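Local coordinates for protein dipeptide Epimerase (Enterococcus faecalis V583, PDB 3K1G) that belongs to the mandelate racemase/muconate lactonizing enzyme family of the enolase superfamily and binds a magnesium ion in its barrel domain, at residues Thr157-Val162 and Arg187-Gln192. Residues are numbered along the deposited sequence; the frame is centred on the assembly and turned at random.
Sequences TLKIKV and RLDANQ. With MG (magnesium ion), chain L; TYR (tyrosine), chain J; SER (serine), chain I.
Asp189 OD2 is gripped from two directions: it binds the magnesium ion at 2.2 Å, and Lys161 NZ approaches it from above the carboxylate plane at 2.7 Å in a salt bridge. Lys161 NZ also donates to Asn191 OD1 at 2.8 Å, in the amide plane and on a lone pair, while weaker bonds reach the bound tyrosine OXT and serine O. A bend at chi2 (-73°) turns the Lys161 chain toward Asp189 and Asn191. Lys159, by contrast, runs extended, and its NZ reaches the tyrosine O at 2.8 Å, with salt bridges to Asp318 and Glu215. An Asx turn, Asn191 N to Asp189 OD1, steadies the carboxylate. On the face that carries Lys159, Lys161 and Asp189, nearer the strand start, Thr157 CG2 sits 3.4 Å above the centre of the Arg187 guanidinium, which pairs with Asp132 and Glu212. On the opposite face, Ile160 CB packs tightly on Leu188 CD2. Three backbone hydrogen bonds join the parallel strands, and a fourth, Val162 N to Asp189 O, continues the pairing just past strand 157-161. Glu215 and Asp240 complete the magnesium's protein ligands, an arrangement characteristic of the enolase superfamily barrel, with a Lys-x-Lys motif reaching a metal-binding aspartate at the neighbouring strand's C-terminal end.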
ATOM      1  N   THR A 157       1.532   9.765 -13.630  1.00 41.91           N
ATOM      2  CA  THR A 157       0.403   8.881 -13.391  1.00 40.47           C
ATOM      3  C   THR A 157      -0.439   9.458 -12.267  1.00 39.61           C
ATOM      4  O   THR A 157       0.087  10.011 -11.306  1.00 39.87           O
ATOM      5  CB  THR A 157       0.851   7.461 -12.990  1.00 39.51           C
ATOM      6  OG1 THR A 157       1.744   6.944 -13.983  1.00 40.95           O
ATOM      7  CG2 THR A 157      -0.362   6.535 -12.873  1.00 38.07           C
ATOM      8  N   LEU A 158      -1.749   9.333 -12.392  1.00 39.33           N
ATOM      9  CA  LEU A 158      -2.634   9.849 -11.372  1.00 39.52           C
ATOM     10  C   LEU A 158      -3.648   8.791 -10.994  1.00 39.70           C
ATOM     11  O   LEU A 158      -4.204   8.111 -11.859  1.00 37.65           O
ATOM     12  CB  LEU A 158      -3.356  11.102 -11.874  1.00 40.10           C
ATOM     13  CG  LEU A 158      -2.467  12.256 -12.342  1.00 41.91           C
ATOM     14  CD1 LEU A 158      -3.340  13.429 -12.752  1.00 41.46           C
ATOM     15  CD2 LEU A 158      -1.518  12.667 -11.234  1.00 40.02           C
ATOM     16  N   LYS A 159      -3.860   8.634  -9.692  1.00 39.88           N
ATOM     17  CA  LYS A 159      -4.845   7.686  -9.200  1.00 42.06           C
ATOM     18  C   LYS A 159      -6.061   8.557  -8.893  1.00 42.05           C
ATOM     19  O   LYS A 159      -5.966   9.524  -8.141  1.00 42.28           O
ATOM     20  CB  LYS A 159      -4.341   6.975  -7.933  1.00 42.33           C
ATOM     21  CG  LYS A 159      -5.295   5.898  -7.414  1.00 43.47           C
ATOM     22  CD  LYS A 159      -4.634   5.013  -6.364  1.00 43.70           C
ATOM     23  CE  LYS A 159      -5.580   3.927  -5.889  1.00 45.62           C
ATOM     24  NZ  LYS A 159      -4.912   2.961  -4.972  1.00 45.90           N
ATOM     25  N   ILE A 160      -7.195   8.220  -9.493  1.00 42.22           N
ATOM     26  CA  ILE A 160      -8.412   8.994  -9.314  1.00 41.90           C
ATOM     27  C   ILE A 160      -9.497   8.199  -8.608  1.00 41.29           C
ATOM     28  O   ILE A 160      -9.920   7.152  -9.090  1.00 40.15           O
ATOM     29  CB  ILE A 160      -8.949   9.466 -10.682  1.00 43.14           C
ATOM     30  CG1 ILE A 160      -7.867  10.277 -11.399  1.00 42.48           C
ATOM     31  CG2 ILE A 160     -10.229  10.278 -10.493  1.00 41.07           C
ATOM     32  CD1 ILE A 160      -8.189  10.579 -12.846  1.00 45.93           C
ATOM     33  N   LYS A 161      -9.951   8.713  -7.468  1.00 40.98           N
ATOM     34  CA  LYS A 161     -10.992   8.052  -6.690  1.00 41.63           C
ATOM     35  C   LYS A 161     -12.388   8.402  -7.200  1.00 42.09           C
ATOM     36  O   LYS A 161     -12.643   9.531  -7.617  1.00 41.33           O
ATOM     37  CB  LYS A 161     -10.868   8.447  -5.213  1.00 43.24           C
ATOM     38  CG  LYS A 161      -9.612   7.920  -4.525  1.00 41.75           C
ATOM     39  CD  LYS A 161      -9.730   6.423  -4.274  1.00 42.64           C
ATOM     40  CE  LYS A 161      -8.539   5.886  -3.496  1.00 42.66           C
ATOM     41  NZ  LYS A 161      -8.696   4.434  -3.205  1.00 41.85           N
ATOM     42  N   VAL A 162     -13.285   7.422  -7.158  1.00 41.92           N
ATOM     43  CA  VAL A 162     -14.655   7.601  -7.611  1.00 43.59           C
ATOM     44  C   VAL A 162     -15.512   6.641  -6.808  1.00 45.28           C
ATOM     45  O   VAL A 162     -14.985   5.722  -6.181  1.00 45.49           O
ATOM     46  CB  VAL A 162     -14.807   7.258  -9.122  1.00 43.14           C
ATOM     47  CG1 VAL A 162     -13.923   8.170  -9.962  1.00 42.41           C
ATOM     48  CG2 VAL A 162     -14.446   5.801  -9.368  1.00 43.70           C
ATOM     49  N   ARG A 187      -5.252   5.967 -13.568  1.00 37.50           N
ATOM     50  CA  ARG A 187      -5.798   4.745 -12.996  1.00 38.29           C
ATOM     51  C   ARG A 187      -6.991   5.182 -12.144  1.00 37.88           C
ATOM     52  O   ARG A 187      -6.976   6.263 -11.566  1.00 36.01           O
ATOM     53  CB  ARG A 187      -4.735   4.031 -12.143  1.00 39.10           C
ATOM     54  CG  ARG A 187      -3.854   4.970 -11.320  1.00 41.81           C
ATOM     55  CD  ARG A 187      -2.640   4.261 -10.704  1.00 42.47           C
ATOM     56  NE  ARG A 187      -1.841   3.538 -11.693  1.00 40.38           N
ATOM     57  CZ  ARG A 187      -0.532   3.326 -11.598  1.00 39.52           C
ATOM     58  NH1 ARG A 187       0.156   3.784 -10.556  1.00 38.17           N
ATOM     59  NH2 ARG A 187       0.094   2.644 -12.545  1.00 39.67           N
ATOM     60  N   LEU A 188      -8.030   4.359 -12.086  1.00 37.75           N
ATOM     61  CA  LEU A 188      -9.205   4.706 -11.303  1.00 39.38           C
ATOM     62  C   LEU A 188      -9.439   3.684 -10.207  1.00 39.36           C
ATOM     63  O   LEU A 188      -9.244   2.487 -10.416  1.00 40.33           O
ATOM     64  CB  LEU A 188     -10.447   4.771 -12.192  1.00 40.17           C
ATOM     65  CG  LEU A 188     -10.417   5.707 -13.396  1.00 39.81           C
ATOM     66  CD1 LEU A 188     -11.771   5.671 -14.069  1.00 40.65           C
ATOM     67  CD2 LEU A 188     -10.076   7.116 -12.957  1.00 40.76           C
ATOM     68  N   ASP A 189      -9.876   4.169  -9.050  1.00 38.12           N
ATOM     69  CA  ASP A 189     -10.160   3.330  -7.891  1.00 37.59           C
ATOM     70  C   ASP A 189     -11.578   3.665  -7.405  1.00 36.58           C
ATOM     71  O   ASP A 189     -11.828   4.784  -6.966  1.00 34.51           O
ATOM     72  CB  ASP A 189      -9.147   3.641  -6.788  1.00 38.59           C
ATOM     73  CG  ASP A 189      -9.134   2.596  -5.693  1.00 39.76           C
ATOM     74  OD1 ASP A 189     -10.125   1.850  -5.560  1.00 40.71           O
ATOM     75  OD2 ASP A 189      -8.124   2.529  -4.963  1.00 39.30           O
ATOM     76  N   ALA A 190     -12.495   2.702  -7.484  1.00 36.16           N
ATOM     77  CA  ALA A 190     -13.881   2.918  -7.065  1.00 38.35           C
ATOM     78  C   ALA A 190     -14.234   2.284  -5.714  1.00 37.57           C
ATOM     79  O   ALA A 190     -15.407   2.232  -5.321  1.00 37.80           O
ATOM     80  CB  ALA A 190     -14.829   2.390  -8.138  1.00 40.02           C
ATOM     81  N   ASN A 191     -13.216   1.800  -5.015  1.00 37.13           N
ATOM     82  CA  ASN A 191     -13.395   1.162  -3.717  1.00 36.17           C
ATOM     83  C   ASN A 191     -14.717   0.442  -3.506  1.00 36.24           C
ATOM     84  O   ASN A 191     -15.488   0.798  -2.623  1.00 38.45           O
ATOM     85  CB  ASN A 191     -13.185   2.177  -2.591  1.00 36.92           C
ATOM     86  CG  ASN A 191     -11.727   2.569  -2.427  1.00 37.08           C
ATOM     87  OD1 ASN A 191     -11.312   3.653  -2.831  1.00 34.62           O
ATOM     88  ND2 ASN A 191     -10.934   1.671  -1.837  1.00 38.62           N
ATOM     89  N   GLN A 192     -14.973  -0.568  -4.333  1.00 36.93           N
ATOM     90  CA  GLN A 192     -16.170  -1.404  -4.231  1.00 38.71           C
ATOM     91  C   GLN A 192     -17.517  -0.717  -4.442  1.00 39.59           C
ATOM     92  O   GLN A 192     -18.558  -1.327  -4.201  1.00 40.76           O
ATOM     93  CB  GLN A 192     -16.193  -2.086  -2.860  1.00 37.39           C
ATOM     94  CG  GLN A 192     -14.839  -2.593  -2.399  1.00 36.23           C
ATOM     95  CD  GLN A 192     -14.882  -3.129  -0.988  1.00 32.12           C
ATOM     96  OE1 GLN A 192     -15.586  -4.098  -0.698  1.00 33.48           O
ATOM     97  NE2 GLN A 192     -14.131  -2.502  -0.102  1.00 28.09           N
TER
HETATM   98 MG    MG L 358      -7.656   0.611  -4.000  1.00 34.88          MG
HETATM   99  N   TYR J 356      -5.079   3.669  -0.307  1.00 41.93           N
HETATM  100  CA  TYR J 356      -6.328   2.907  -0.255  1.00 41.83           C
HETATM  101  C   TYR J 356      -6.649   2.238  -1.586  1.00 42.41           C
HETATM  102  O   TYR J 356      -5.742   2.156  -2.439  1.00 40.73           O
HETATM  103  CB  TYR J 356      -7.495   3.814   0.150  1.00 42.27           C
HETATM  104  CG  TYR J 356      -7.457   4.271   1.591  1.00 42.87           C
HETATM  105  CD1 TYR J 356      -7.954   5.519   1.953  1.00 43.45           C
HETATM  106  CD2 TYR J 356      -6.926   3.455   2.596  1.00 44.23           C
HETATM  107  CE1 TYR J 356      -7.926   5.953   3.275  1.00 42.20           C
HETATM  108  CE2 TYR J 356      -6.890   3.882   3.927  1.00 42.87           C
HETATM  109  CZ  TYR J 356      -7.392   5.134   4.254  1.00 43.17           C
HETATM  110  OH  TYR J 356      -7.347   5.585   5.552  1.00 40.77           O
HETATM  111  OXT TYR J 356      -7.809   1.790  -1.744  1.00 43.04           O
HETATM  112  N   SER I 355      -3.249   6.158  -2.353  1.00 42.13           N
HETATM  113  CA  SER I 355      -3.515   5.326  -1.138  1.00 43.74           C
HETATM  114  C   SER I 355      -4.871   4.627  -1.205  1.00 42.87           C
HETATM  115  O   SER I 355      -5.707   4.942  -2.059  1.00 43.91           O
HETATM  116  CB  SER I 355      -3.428   6.195   0.124  1.00 44.19           C
HETATM  117  OG  SER I 355      -4.186   7.386  -0.010  1.00 45.89           O
HETATM  118  O   HOH W   1     -12.933   5.545  -3.894  1.00 36.85           O
HETATM  119  O   HOH W   2      -9.480  -0.239  -4.164  1.00 40.14           O